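Local coordinates for Myo-inositol-1-phosphate synthase-related protein (Thermotoga maritima MSB8, PDB 3CIN) that binds nicotinamide-adenine-dinucleotide in a Rossmann-type domain and is related to the myo-inositol-1-phosphate synthase family, its own role being undefined, at residues 66-71 with 108-113; 102-107 with 142-147; 171-176 with 195-200; 256-261 with 292-297. One frame throughout, in Å; residues are numbered along the deposited sequence.

Contact 1: residues 66-71 with 108-113; sequences VDRAKI and PIEAEG. With NAD (nicotinamide-adenine-dinucleotide), chain F.
Two backbone hydrogen bonds tie residues 66-71 to 108-113: Glu-112 N gives to Val-66 O at 2.8 Å, and Arg-68 N gives to Glu-110 O at 2.9 Å. They flank a single beta bridge between Asp-67 and Ala-111. Farther out, Arg-68 NE meets Glu-110 OE2 at 3.0 Å in a salt bridge whose hydrogen bond is weak (126°), the guanidinium and carboxylate planes being nearly perpendicular; Glu-112 OE1 adds a long salt bridge to Arg-68 NH1, lying well out of the guanidinium plane. A water takes the N-H of Glu-110 and donates to Asp-67 OD1, which also accepts from Ala-69 N in an Asx turn. Beside these polar bonds, Ile-109 CG2 packs on Asp-67 CG at 3.6 Å, and Ile-71 CD1 lies against Glu-112 CG. Val-66 CG2 rests on the adenine, while the extended Lys-70 chain carries NZ to NAD O3B (2.8 Å). Such a loop, following strand 58-65, forms the adenosine end of a Rossmann-type dinucleotide pocket.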
# COMPACT_ATOMS: atom_id res chain seq x y z
N VAL A 66 38.70 8.42 2.66
CA VAL A 66 39.60 7.63 3.45
C VAL A 66 39.75 6.24 2.87
O VAL A 66 40.55 5.49 3.35
CB VAL A 66 39.16 7.56 4.93
CG1 VAL A 66 39.27 8.95 5.56
CG2 VAL A 66 37.80 7.02 5.04
N ASP A 67 38.98 5.92 1.82
CA ASP A 67 39.10 4.65 1.13
C ASP A 67 40.36 4.57 0.30
O ASP A 67 40.60 5.38 -0.62
CB ASP A 67 37.86 4.47 0.28
CG ASP A 67 37.69 3.06 -0.25
OD1 ASP A 67 38.67 2.28 -0.31
OD2 ASP A 67 36.52 2.75 -0.64
N ARG A 68 41.21 3.59 0.60
CA ARG A 68 42.46 3.44 -0.09
C ARG A 68 42.23 3.15 -1.58
O ARG A 68 43.06 3.48 -2.41
CB ARG A 68 43.27 2.29 0.55
CG ARG A 68 44.73 2.24 0.10
CD ARG A 68 45.05 1.03 -0.72
NE ARG A 68 45.94 0.11 -0.03
CZ ARG A 68 47.22 0.36 0.25
NH1 ARG A 68 47.78 1.53 -0.08
NH2 ARG A 68 47.96 -0.56 0.87
N ALA A 69 41.10 2.52 -1.89
CA ALA A 69 40.68 2.25 -3.28
C ALA A 69 40.34 3.53 -4.07
O ALA A 69 40.39 3.51 -5.29
CB ALA A 69 39.50 1.24 -3.32
N LYS A 70 40.00 4.63 -3.37
CA LYS A 70 39.61 5.90 -4.01
C LYS A 70 40.69 6.96 -3.97
O LYS A 70 40.79 7.76 -4.89
CB LYS A 70 38.33 6.44 -3.38
CG LYS A 70 37.15 5.53 -3.54
CD LYS A 70 35.91 6.09 -2.97
CE LYS A 70 34.65 5.23 -3.28
NZ LYS A 70 33.41 5.71 -2.59
N ILE A 71 41.50 7.01 -2.90
CA ILE A 71 42.49 8.07 -2.74
C ILE A 71 43.50 8.00 -3.89
O ILE A 71 44.07 6.95 -4.15
CB ILE A 71 43.20 8.02 -1.37
CG1 ILE A 71 42.21 8.40 -0.26
CG2 ILE A 71 44.43 9.00 -1.36
CD1 ILE A 71 42.63 7.85 1.09
N PRO A 108 33.69 -2.88 4.84
CA PRO A 108 34.76 -3.52 4.12
C PRO A 108 35.55 -2.53 3.27
O PRO A 108 35.59 -2.65 2.05
CB PRO A 108 34.02 -4.54 3.25
CG PRO A 108 32.75 -3.96 2.98
CD PRO A 108 32.39 -3.12 4.21
N ILE A 109 36.14 -1.55 3.95
CA ILE A 109 36.91 -0.49 3.34
C ILE A 109 38.26 -0.49 4.02
O ILE A 109 38.33 -0.51 5.26
CB ILE A 109 36.26 0.90 3.58
CG1 ILE A 109 34.90 1.01 2.83
CG2 ILE A 109 37.22 2.02 3.20
CD1 ILE A 109 34.05 2.18 3.22
N GLU A 110 39.34 -0.46 3.23
CA GLU A 110 40.68 -0.30 3.73
C GLU A 110 40.93 1.19 3.93
O GLU A 110 41.05 1.95 2.95
CB GLU A 110 41.66 -0.90 2.71
CG GLU A 110 43.01 -1.15 3.25
CD GLU A 110 43.98 -1.57 2.17
OE1 GLU A 110 43.53 -2.02 1.08
OE2 GLU A 110 45.21 -1.46 2.42
N ALA A 111 40.97 1.62 5.19
CA ALA A 111 41.01 3.04 5.54
C ALA A 111 42.41 3.62 5.61
O ALA A 111 43.36 2.96 6.07
CB ALA A 111 40.31 3.26 6.89
N GLU A 112 42.57 4.86 5.15
CA GLU A 112 43.74 5.65 5.47
C GLU A 112 43.39 7.09 5.82
O GLU A 112 42.42 7.67 5.32
CB GLU A 112 44.80 5.59 4.38
CG GLU A 112 44.34 5.47 3.00
CD GLU A 112 45.51 5.30 2.03
OE1 GLU A 112 46.23 4.27 2.16
OE2 GLU A 112 45.72 6.17 1.15
N GLY A 113 44.20 7.66 6.69
CA GLY A 113 43.89 8.94 7.31
C GLY A 113 45.12 9.70 7.69
O GLY A 113 46.16 9.11 8.03
PA NAD F . 28.35 6.18 0.93
O1A NAD F . 28.03 5.74 -0.48
O2A NAD F . 28.87 5.06 1.76
O5B NAD F . 29.49 7.24 0.79
C5B NAD F . 30.22 7.69 1.93
C4B NAD F . 31.62 8.03 1.46
O4B NAD F . 32.31 8.69 2.51
C3B NAD F . 32.48 6.84 1.06
O3B NAD F . 33.19 7.10 -0.14
C2B NAD F . 33.45 6.68 2.22
O2B NAD F . 34.60 5.97 1.87
C1B NAD F . 33.64 8.13 2.60
N9A NAD F . 34.13 8.37 3.97
C8A NAD F . 33.72 7.65 5.09
N7A NAD F . 34.30 8.26 6.18
C5A NAD F . 35.05 9.31 5.72
C6A NAD F . 35.92 10.20 6.36
N6A NAD F . 36.08 10.22 7.72
N1A NAD F . 36.50 11.19 5.59
C2A NAD F . 36.30 11.22 4.22
N3A NAD F . 35.51 10.30 3.56
C4A NAD F . 34.92 9.36 4.33
O3 NAD F . 27.10 6.87 1.60
PN NAD F . 26.06 7.82 0.87
O1N NAD F . 24.84 7.02 0.57
O2N NAD F . 26.75 8.67 -0.14
O5D NAD F . 25.62 8.75 2.09
C5D NAD F . 26.49 9.75 2.57
C4D NAD F . 25.98 10.34 3.88
O4D NAD F . 24.80 11.05 3.62
C3D NAD F . 25.68 9.35 4.99
O3D NAD F . 26.05 9.91 6.27
C2D NAD F . 24.16 9.28 4.93
O2D NAD F . 23.59 8.94 6.20
C1D NAD F . 23.84 10.71 4.58
N1N NAD F . 22.50 10.88 4.02
C2N NAD F . 22.17 10.25 2.89
C3N NAD F . 20.86 10.51 2.41
C7N NAD F . 20.54 10.05 1.06
O7N NAD F . 21.51 9.32 0.44
N7N NAD F . 19.36 10.36 0.51
C4N NAD F . 19.97 11.33 3.08
C5N NAD F . 20.34 11.95 4.24
C6N NAD F . 21.65 11.72 4.69
O HOH W 1 39.11 -0.23 0.30

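Contact 2: residues 102-107 with 142-147; sequences GSVRNL and TCTTEA. With NAD (nicotinamide-adenine-dinucleotide), chain F.
The methyl CG2 of Thr-144 makes the closest direct contact, lying 3.4 Å from Ser-103 O and meeting Leu-107 CD1 tip to tip at 4.0 Å. Polar linkage between residues 102-107 and 142-147 passes through two waters. One is hydrogen-bonded to Ser-103 OG and donates to both Thr-144 O and Glu-146 OE2 (2.6 Å); the other donates to Ser-103 O and Thr-145 O. Ser-103 OG accepts from the adenine amino group, NAD N6A reaching it at 3.1 Å in an almost straight bond (171°), and is also bonded to His-100 O. Val-104 CG1 and Thr-144 OG1 both approach adenine C8A, while Cys-143 SG lies near N1A and C2A. At the nicotinamide ribose, NAD O3D donates to Cys-143 O at 2.8 Å and O2D donates to Thr-145 OG1 at 2.7 Å. In the second shell, the Glu-146 carboxylate is held by neighbouring threonines, Thr-170 and Thr-197 among them. Two overlapping type I turns shape 102-107 before helix 120-134. Residues 142-147 leave strand 138-141 of the parallel sheet, with helix 171-186 against Ser-103, Cys-143 and Glu-146 and helix 23-36 against Thr-142.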
# COMPACT_ATOMS: atom_id res chain seq x y z
N GLY A 102 36.69 6.84 13.46
CA GLY A 102 35.98 5.54 13.49
C GLY A 102 35.06 5.26 12.31
O GLY A 102 34.28 4.32 12.34
N SER A 103 35.11 6.12 11.28
CA SER A 103 34.02 6.18 10.30
C SER A 103 33.67 4.85 9.62
O SER A 103 32.50 4.48 9.57
CB SER A 103 34.40 7.13 9.17
OG SER A 103 34.35 8.50 9.59
N VAL A 104 34.70 4.22 9.08
CA VAL A 104 34.56 2.99 8.25
C VAL A 104 34.98 1.69 8.95
O VAL A 104 35.15 0.64 8.31
CB VAL A 104 35.22 3.19 6.89
CG1 VAL A 104 34.68 4.48 6.20
CG2 VAL A 104 36.76 3.21 6.97
N ARG A 105 35.08 1.73 10.28
CA ARG A 105 35.57 0.61 11.07
C ARG A 105 34.75 -0.67 10.89
O ARG A 105 35.28 -1.81 10.97
CB ARG A 105 35.57 1.05 12.54
CG ARG A 105 36.20 0.08 13.51
CD ARG A 105 36.16 0.66 14.95
NE ARG A 105 36.88 1.91 15.28
CZ ARG A 105 37.94 2.47 14.66
NH1 ARG A 105 38.51 1.96 13.57
NH2 ARG A 105 38.44 3.60 15.16
N ASN A 106 33.45 -0.50 10.65
CA ASN A 106 32.55 -1.60 10.46
C ASN A 106 32.24 -1.98 9.01
O ASN A 106 31.40 -2.87 8.79
CB ASN A 106 31.23 -1.30 11.17
CG ASN A 106 31.42 -1.03 12.65
OD1 ASN A 106 30.79 -0.14 13.22
ND2 ASN A 106 32.28 -1.82 13.29
N LEU A 107 32.91 -1.34 8.06
CA LEU A 107 32.71 -1.57 6.64
C LEU A 107 33.91 -2.19 5.97
O LEU A 107 35.05 -2.01 6.42
CB LEU A 107 32.43 -0.25 5.94
CG LEU A 107 31.17 0.47 6.45
CD1 LEU A 107 31.13 1.84 5.82
CD2 LEU A 107 29.93 -0.31 6.13
N THR A 142 29.50 14.71 3.00
CA THR A 142 28.74 13.51 2.63
C THR A 142 29.44 12.18 3.11
O THR A 142 29.39 11.13 2.39
CB THR A 142 28.42 13.49 1.11
OG1 THR A 142 29.61 13.76 0.37
CG2 THR A 142 27.39 14.61 0.72
N CYS A 143 30.11 12.25 4.27
CA CYS A 143 30.81 11.11 4.86
C CYS A 143 29.84 10.08 5.47
O CYS A 143 28.71 10.40 5.75
CB CYS A 143 31.80 11.55 5.96
SG CYS A 143 33.17 12.48 5.30
N THR A 144 30.33 8.85 5.65
CA THR A 144 29.65 7.73 6.29
C THR A 144 29.03 8.17 7.61
O THR A 144 29.60 8.92 8.37
CB THR A 144 30.66 6.59 6.54
OG1 THR A 144 31.17 6.11 5.28
CG2 THR A 144 30.09 5.42 7.34
N THR A 145 27.80 7.72 7.86
CA THR A 145 27.14 7.96 9.15
C THR A 145 27.98 7.51 10.35
O THR A 145 28.62 6.47 10.30
CB THR A 145 25.77 7.18 9.17
OG1 THR A 145 25.02 7.45 7.98
CG2 THR A 145 24.94 7.54 10.34
N GLU A 146 27.89 8.27 11.46
CA GLU A 146 28.82 8.22 12.60
C GLU A 146 28.11 8.05 13.92
O GLU A 146 27.00 8.57 14.10
CB GLU A 146 29.61 9.51 12.76
CG GLU A 146 30.36 9.94 11.51
CD GLU A 146 30.83 11.36 11.55
OE1 GLU A 146 30.32 12.16 12.35
OE2 GLU A 146 31.71 11.67 10.73
N ALA A 147 28.71 7.26 14.80
CA ALA A 147 28.24 7.19 16.20
C ALA A 147 28.86 8.40 16.93
O ALA A 147 30.01 8.33 17.36
CB ALA A 147 28.69 5.90 16.83
PA NAD F . 28.35 6.18 0.93
O1A NAD F . 28.03 5.74 -0.48
O2A NAD F . 28.87 5.06 1.76
O5B NAD F . 29.49 7.24 0.79
C5B NAD F . 30.22 7.69 1.93
C4B NAD F . 31.62 8.03 1.46
O4B NAD F . 32.31 8.69 2.51
C3B NAD F . 32.48 6.84 1.06
O3B NAD F . 33.19 7.10 -0.14
C2B NAD F . 33.45 6.68 2.22
O2B NAD F . 34.60 5.97 1.87
C1B NAD F . 33.64 8.13 2.60
N9A NAD F . 34.13 8.37 3.97
C8A NAD F . 33.72 7.65 5.09
N7A NAD F . 34.30 8.26 6.18
C5A NAD F . 35.05 9.31 5.72
C6A NAD F . 35.92 10.20 6.36
N6A NAD F . 36.08 10.22 7.72
N1A NAD F . 36.50 11.19 5.59
C2A NAD F . 36.30 11.22 4.22
N3A NAD F . 35.51 10.30 3.56
C4A NAD F . 34.92 9.36 4.33
O3 NAD F . 27.10 6.87 1.60
PN NAD F . 26.06 7.82 0.87
O1N NAD F . 24.84 7.02 0.57
O2N NAD F . 26.75 8.67 -0.14
O5D NAD F . 25.62 8.75 2.09
C5D NAD F . 26.49 9.75 2.57
C4D NAD F . 25.98 10.34 3.88
O4D NAD F . 24.80 11.05 3.62
C3D NAD F . 25.68 9.35 4.99
O3D NAD F . 26.05 9.91 6.27
C2D NAD F . 24.16 9.28 4.93
O2D NAD F . 23.59 8.94 6.20
C1D NAD F . 23.84 10.71 4.58
N1N NAD F . 22.50 10.88 4.02
C2N NAD F . 22.17 10.25 2.89
C3N NAD F . 20.86 10.51 2.41
C7N NAD F . 20.54 10.05 1.06
O7N NAD F . 21.51 9.32 0.44
N7N NAD F . 19.36 10.36 0.51
C4N NAD F . 19.97 11.33 3.08
C5N NAD F . 20.34 11.95 4.24
C6N NAD F . 21.65 11.72 4.69
O HOH W 2 32.22 9.92 8.83
O HOH W 3 30.78 5.20 11.53

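Contact 3: residues 171-176 with 195-200; sequences ATQVYA and IPTFIA. With NAD (nicotinamide-adenine-dinucleotide), chain F.
Thr-172 OG1 is gripped from outside by Glu-146 OE2 and Asn-141 ND2, while Ile-195 CD1 comes within 3.3 Å of it across the contact. The surroundings are the Rossmann-type domain: helix 171-186 leads into strand 189-193 of the parallel sheet, and residues 195-200 form the loop leaving that strand. The side chains of Thr-172 and Ile-195 run antiparallel alongside one another. OG1 of Thr-172 at chi1 -63° puts the methyl anti to the backbone N and turns CG2 to Ile-199 CG1 at 3.7 Å, the two side chains crossing at a slant. One helical turn on, Ala-176 CB packs against Ile-199 CD1 at 3.8 Å, and Thr-197 CG2 fits beside Thr-172 CG2 and Gln-173 CG. Thr-197 OG1 in turn bonds to Glu-146 OE1, so one carboxylate holds a threonine on each segment. A water joins the segments by accepting from Gln-173 NE2 and donating to Phe-198 O at 2.7 Å. Both segments also line the NAD pocket: Ile-195 CG2 touches O3D, Ala-171 CB comes within 3.0 Å of the amino nitrogen N6A, and Tyr-175 OH donates to adenine N1A at 2.6 Å, N1A lying at the edge of the tyrosine ring, in that ring's plane.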
# COMPACT_ATOMS: atom_id res chain seq x y z
N ALA A 171 34.80 12.05 12.55
CA ALA A 171 35.43 12.75 11.42
C ALA A 171 34.72 14.06 11.11
O ALA A 171 35.37 15.07 10.88
CB ALA A 171 35.48 11.85 10.18
N THR A 172 33.41 14.05 11.03
CA THR A 172 32.63 15.26 10.74
C THR A 172 32.92 16.34 11.77
O THR A 172 33.04 17.53 11.41
CB THR A 172 31.11 14.94 10.73
OG1 THR A 172 30.83 14.01 9.67
CG2 THR A 172 30.29 16.21 10.61
N GLN A 173 33.09 15.96 13.06
CA GLN A 173 33.42 16.96 14.08
C GLN A 173 34.79 17.59 13.81
O GLN A 173 34.97 18.76 13.94
CB GLN A 173 33.34 16.35 15.46
CG GLN A 173 31.90 15.99 15.83
CD GLN A 173 31.81 15.21 17.16
OE1 GLN A 173 32.68 14.38 17.45
NE2 GLN A 173 30.74 15.45 17.95
N VAL A 174 35.76 16.77 13.41
CA VAL A 174 37.09 17.26 13.09
C VAL A 174 37.04 18.11 11.82
O VAL A 174 37.67 19.22 11.77
CB VAL A 174 38.07 16.09 12.93
CG1 VAL A 174 39.45 16.61 12.46
CG2 VAL A 174 38.22 15.30 14.26
N TYR A 175 36.32 17.65 10.81
CA TYR A 175 36.19 18.45 9.57
C TYR A 175 35.52 19.83 9.76
O TYR A 175 36.00 20.81 9.18
CB TYR A 175 35.47 17.69 8.50
CG TYR A 175 36.17 16.51 7.91
CD1 TYR A 175 37.50 16.56 7.48
CD2 TYR A 175 35.48 15.31 7.69
CE1 TYR A 175 38.09 15.49 6.86
CE2 TYR A 175 36.08 14.24 7.06
CZ TYR A 175 37.40 14.33 6.66
OH TYR A 175 38.01 13.22 6.09
N ALA A 176 34.44 19.91 10.53
CA ALA A 176 33.79 21.18 10.84
C ALA A 176 34.73 22.15 11.63
O ALA A 176 34.71 23.37 11.45
CB ALA A 176 32.48 20.94 11.64
N ILE A 195 24.65 14.99 6.89
CA ILE A 195 24.58 13.74 7.67
C ILE A 195 24.06 14.02 9.10
O ILE A 195 23.88 15.20 9.46
CB ILE A 195 25.94 12.94 7.61
CG1 ILE A 195 26.93 13.40 8.67
CG2 ILE A 195 26.56 13.06 6.21
CD1 ILE A 195 28.11 12.40 8.91
N PRO A 196 23.70 12.96 9.85
CA PRO A 196 23.04 13.15 11.13
C PRO A 196 23.82 13.83 12.24
O PRO A 196 23.23 14.44 13.13
CB PRO A 196 22.59 11.73 11.52
CG PRO A 196 22.57 10.95 10.29
CD PRO A 196 23.67 11.54 9.44
N THR A 197 25.14 13.73 12.21
CA THR A 197 25.96 14.25 13.28
C THR A 197 25.65 15.69 13.55
O THR A 197 25.57 16.51 12.63
CB THR A 197 27.44 14.12 12.89
OG1 THR A 197 27.76 12.73 12.73
CG2 THR A 197 28.37 14.84 13.91
N PHE A 198 25.42 16.03 14.81
CA PHE A 198 25.11 17.41 15.16
C PHE A 198 26.31 18.35 14.89
O PHE A 198 27.41 18.18 15.43
CB PHE A 198 24.80 17.56 16.64
CG PHE A 198 23.45 17.03 17.08
CD1 PHE A 198 22.63 16.25 16.30
CD2 PHE A 198 23.02 17.33 18.37
CE1 PHE A 198 21.42 15.81 16.80
CE2 PHE A 198 21.84 16.88 18.84
CZ PHE A 198 21.06 16.13 18.08
N ILE A 199 26.09 19.31 14.00
CA ILE A 199 27.01 20.42 13.79
C ILE A 199 26.21 21.73 13.93
O ILE A 199 26.37 22.54 14.89
CB ILE A 199 27.75 20.28 12.46
CG1 ILE A 199 28.59 19.00 12.42
CG2 ILE A 199 28.62 21.55 12.24
CD1 ILE A 199 29.74 18.94 13.44
N ALA A 200 25.22 21.92 13.04
CA ALA A 200 24.26 23.03 13.21
C ALA A 200 23.50 23.00 14.54
O ALA A 200 23.18 24.02 15.12
CB ALA A 200 23.30 23.14 12.02
PA NAD F . 28.35 6.18 0.93
O1A NAD F . 28.03 5.74 -0.48
O2A NAD F . 28.87 5.06 1.76
O5B NAD F . 29.49 7.24 0.79
C5B NAD F . 30.22 7.69 1.93
C4B NAD F . 31.62 8.03 1.46
O4B NAD F . 32.31 8.69 2.51
C3B NAD F . 32.48 6.84 1.06
O3B NAD F . 33.19 7.10 -0.14
C2B NAD F . 33.45 6.68 2.22
O2B NAD F . 34.60 5.97 1.87
C1B NAD F . 33.64 8.13 2.60
N9A NAD F . 34.13 8.37 3.97
C8A NAD F . 33.72 7.65 5.09
N7A NAD F . 34.30 8.26 6.18
C5A NAD F . 35.05 9.31 5.72
C6A NAD F . 35.92 10.20 6.36
N6A NAD F . 36.08 10.22 7.72
N1A NAD F . 36.50 11.19 5.59
C2A NAD F . 36.30 11.22 4.22
N3A NAD F . 35.51 10.30 3.56
C4A NAD F . 34.92 9.36 4.33
O3 NAD F . 27.10 6.87 1.60
PN NAD F . 26.06 7.82 0.87
O1N NAD F . 24.84 7.02 0.57
O2N NAD F . 26.75 8.67 -0.14
O5D NAD F . 25.62 8.75 2.09
C5D NAD F . 26.49 9.75 2.57
C4D NAD F . 25.98 10.34 3.88
O4D NAD F . 24.80 11.05 3.62
C3D NAD F . 25.68 9.35 4.99
O3D NAD F . 26.05 9.91 6.27
C2D NAD F . 24.16 9.28 4.93
O2D NAD F . 23.59 8.94 6.20
C1D NAD F . 23.84 10.71 4.58
N1N NAD F . 22.50 10.88 4.02
C2N NAD F . 22.17 10.25 2.89
C3N NAD F . 20.86 10.51 2.41
C7N NAD F . 20.54 10.05 1.06
O7N NAD F . 21.51 9.32 0.44
N7N NAD F . 19.36 10.36 0.51
C4N NAD F . 19.97 11.33 3.08
C5N NAD F . 20.34 11.95 4.24
C6N NAD F . 21.65 11.72 4.69
O HOH W 4 28.72 17.44 17.64

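Contact 4: residues 256-261 with 292-297; sequences DFLALT and TGYLEP. With NAD (nicotinamide-adenine-dinucleotide), chain F.
Thr-292 CG2 sits over the middle of the Phe-257 ring in a CH-pi contact, 3.6 Å from the centroid and 10° off the ring normal. With OG1 at chi1 -55°, next to the backbone N, the methyl is swung to the ring, whereas OG1 bonds to Asn-250. A second CH-pi contact exchanges the roles: Leu-258 CD1 stands 3.7 Å from the centroid of the Tyr-294 ring, only 1° off its normal, the two side chains being roughly perpendicular to each other. Glu-296 N lies over the opposite face of the tyrosine, toward its rim. Apolar contacts fill in beside the rings, where Leu-258 CD2 meets Tyr-294 CB at 3.7 Å and the CB atoms of Phe-257 and Tyr-294 approach to 4.4 Å. Polar bridging is slight: a water donates to Phe-257 O at 2.7 Å and more weakly to Thr-292 O. Facing the cofactor, Asp-256 OD2 accepts a weak hydrogen bond from NAD O2D at 3.3 Å and is also hydrogen-bonded to Thr-145 OG1. Residues 256-261 lie between strand 242-252 and helix 262-272, opening in a 3-10 segment that starts earlier in the chain and ending at Thr-261, the helix N-cap. Residues 292-294 end strand 287-294, an outer strand of the mixed sheet paired with 242-252, and the chain then turns into a 3-10 segment at 296-297; Lys-302 of strand 301-311 touches both Phe-257 and Thr-292.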
# COMPACT_ATOMS: atom_id res chain seq x y z
N ASP A 256 26.27 2.10 3.52
CA ASP A 256 26.24 3.04 4.64
C ASP A 256 25.29 2.63 5.74
O ASP A 256 25.46 3.02 6.90
CB ASP A 256 25.81 4.41 4.16
CG ASP A 256 25.81 5.49 5.30
OD1 ASP A 256 26.86 5.89 5.77
OD2 ASP A 256 24.76 5.93 5.77
N PHE A 257 24.24 1.91 5.37
CA PHE A 257 23.28 1.40 6.37
C PHE A 257 23.83 0.35 7.36
O PHE A 257 23.18 0.04 8.37
CB PHE A 257 22.02 0.85 5.70
CG PHE A 257 21.36 1.86 4.74
CD1 PHE A 257 21.33 3.23 5.02
CD2 PHE A 257 20.73 1.40 3.59
CE1 PHE A 257 20.77 4.11 4.12
CE2 PHE A 257 20.16 2.30 2.70
CZ PHE A 257 20.19 3.62 2.95
N LEU A 258 25.02 -0.15 7.07
CA LEU A 258 25.69 -1.07 7.97
C LEU A 258 26.84 -0.40 8.76
O LEU A 258 27.57 -1.08 9.48
CB LEU A 258 26.26 -2.21 7.18
CG LEU A 258 25.27 -3.04 6.37
CD1 LEU A 258 26.01 -3.93 5.37
CD2 LEU A 258 24.36 -3.81 7.30
N ALA A 259 26.96 0.91 8.64
CA ALA A 259 28.10 1.64 9.20
C ALA A 259 28.22 1.55 10.72
O ALA A 259 29.34 1.48 11.22
CB ALA A 259 28.10 3.12 8.72
N LEU A 260 27.10 1.47 11.43
CA LEU A 260 27.11 1.60 12.87
C LEU A 260 26.85 0.20 13.48
O LEU A 260 26.00 -0.56 12.99
CB LEU A 260 26.01 2.58 13.37
CG LEU A 260 26.10 4.07 13.02
CD1 LEU A 260 25.29 4.98 14.01
CD2 LEU A 260 27.49 4.49 12.95
N THR A 261 27.59 -0.13 14.53
CA THR A 261 27.29 -1.32 15.31
C THR A 261 26.02 -1.08 16.11
O THR A 261 25.55 0.04 16.20
CB THR A 261 28.42 -1.64 16.26
OG1 THR A 261 28.72 -0.46 17.02
CG2 THR A 261 29.68 -2.06 15.48
N THR A 292 17.47 3.28 8.69
CA THR A 292 17.25 2.47 7.52
C THR A 292 17.93 1.12 7.68
O THR A 292 19.13 1.05 8.05
CB THR A 292 17.69 3.19 6.26
OG1 THR A 292 17.01 4.46 6.20
CG2 THR A 292 17.35 2.32 5.00
N GLY A 293 17.16 0.05 7.42
CA GLY A 293 17.60 -1.34 7.38
C GLY A 293 18.29 -1.69 6.05
O GLY A 293 18.20 -0.93 5.09
N TYR A 294 18.98 -2.82 6.02
CA TYR A 294 19.77 -3.21 4.84
C TYR A 294 19.24 -4.40 4.10
O TYR A 294 19.04 -5.50 4.68
CB TYR A 294 21.25 -3.47 5.25
CG TYR A 294 22.18 -3.81 4.13
CD1 TYR A 294 22.76 -2.81 3.34
CD2 TYR A 294 22.50 -5.12 3.87
CE1 TYR A 294 23.59 -3.14 2.30
CE2 TYR A 294 23.37 -5.45 2.85
CZ TYR A 294 23.89 -4.44 2.07
OH TYR A 294 24.77 -4.77 1.07
N LEU A 295 19.09 -4.23 2.78
CA LEU A 295 18.75 -5.31 1.88
C LEU A 295 19.40 -5.00 0.53
O LEU A 295 18.99 -4.11 -0.19
CB LEU A 295 17.22 -5.46 1.76
CG LEU A 295 16.59 -6.54 0.89
CD1 LEU A 295 17.13 -7.90 1.20
CD2 LEU A 295 15.11 -6.43 1.05
N GLU A 296 20.43 -5.74 0.23
CA GLU A 296 21.37 -5.38 -0.83
C GLU A 296 20.75 -5.15 -2.22
O GLU A 296 21.11 -4.19 -2.88
CB GLU A 296 22.45 -6.42 -0.92
CG GLU A 296 23.55 -6.02 -1.86
CD GLU A 296 23.34 -6.46 -3.31
OE1 GLU A 296 22.44 -7.28 -3.59
OE2 GLU A 296 24.13 -6.00 -4.18
N PRO A 297 19.85 -6.03 -2.66
CA PRO A 297 19.36 -5.82 -4.06
C PRO A 297 18.53 -4.56 -4.31
O PRO A 297 18.25 -4.26 -5.46
CB PRO A 297 18.57 -7.09 -4.37
CG PRO A 297 18.99 -8.06 -3.35
CD PRO A 297 19.31 -7.29 -2.10
PA NAD F . 28.35 6.18 0.93
O1A NAD F . 28.03 5.74 -0.48
O2A NAD F . 28.87 5.06 1.76
O5B NAD F . 29.49 7.24 0.79
C5B NAD F . 30.22 7.69 1.93
C4B NAD F . 31.62 8.03 1.46
O4B NAD F . 32.31 8.69 2.51
C3B NAD F . 32.48 6.84 1.06
O3B NAD F . 33.19 7.10 -0.14
C2B NAD F . 33.45 6.68 2.22
O2B NAD F . 34.60 5.97 1.87
C1B NAD F . 33.64 8.13 2.60
N9A NAD F . 34.13 8.37 3.97
C8A NAD F . 33.72 7.65 5.09
N7A NAD F . 34.30 8.26 6.18
C5A NAD F . 35.05 9.31 5.72
C6A NAD F . 35.92 10.20 6.36
N6A NAD F . 36.08 10.22 7.72
N1A NAD F . 36.50 11.19 5.59
C2A NAD F . 36.30 11.22 4.22
N3A NAD F . 35.51 10.30 3.56
C4A NAD F . 34.92 9.36 4.33
O3 NAD F . 27.10 6.87 1.60
PN NAD F . 26.06 7.82 0.87
O1N NAD F . 24.84 7.02 0.57
O2N NAD F . 26.75 8.67 -0.14
O5D NAD F . 25.62 8.75 2.09
C5D NAD F . 26.49 9.75 2.57
C4D NAD F . 25.98 10.34 3.88
O4D NAD F . 24.80 11.05 3.62
C3D NAD F . 25.68 9.35 4.99
O3D NAD F . 26.05 9.91 6.27
C2D NAD F . 24.16 9.28 4.93
O2D NAD F . 23.59 8.94 6.20
C1D NAD F . 23.84 10.71 4.58
N1N NAD F . 22.50 10.88 4.02
C2N NAD F . 22.17 10.25 2.89
C3N NAD F . 20.86 10.51 2.41
C7N NAD F . 20.54 10.05 1.06
O7N NAD F . 21.51 9.32 0.44
N7N NAD F . 19.36 10.36 0.51
C4N NAD F . 19.97 11.33 3.08
C5N NAD F . 20.34 11.95 4.24
C6N NAD F . 21.65 11.72 4.69
O HOH W 5 21.13 -1.69 8.90

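Contacts 1 to 3 belong to loops and a helix of the seven-stranded parallel sheet, whereas contact 4 joins a loop to an outer strand of the four-stranded mixed sheet; all four touch NAD. Along the chain contacts 1 and 2 interleave, followed by contacts 3 and 4 in series. Contact 2 is central: its centre lies about 12 Å from the centre of each of the others, and it touches all three. Contacts 1 and 3, like 3 and 4, have centres about 20 Å apart and do not touch. NAD lies against loops of the parallel sheet and the loop after strand 242-252 of the mixed sheet; Glu-146 connects contacts 2 and 3, and Thr-145 meets Asp-256 of contact 4.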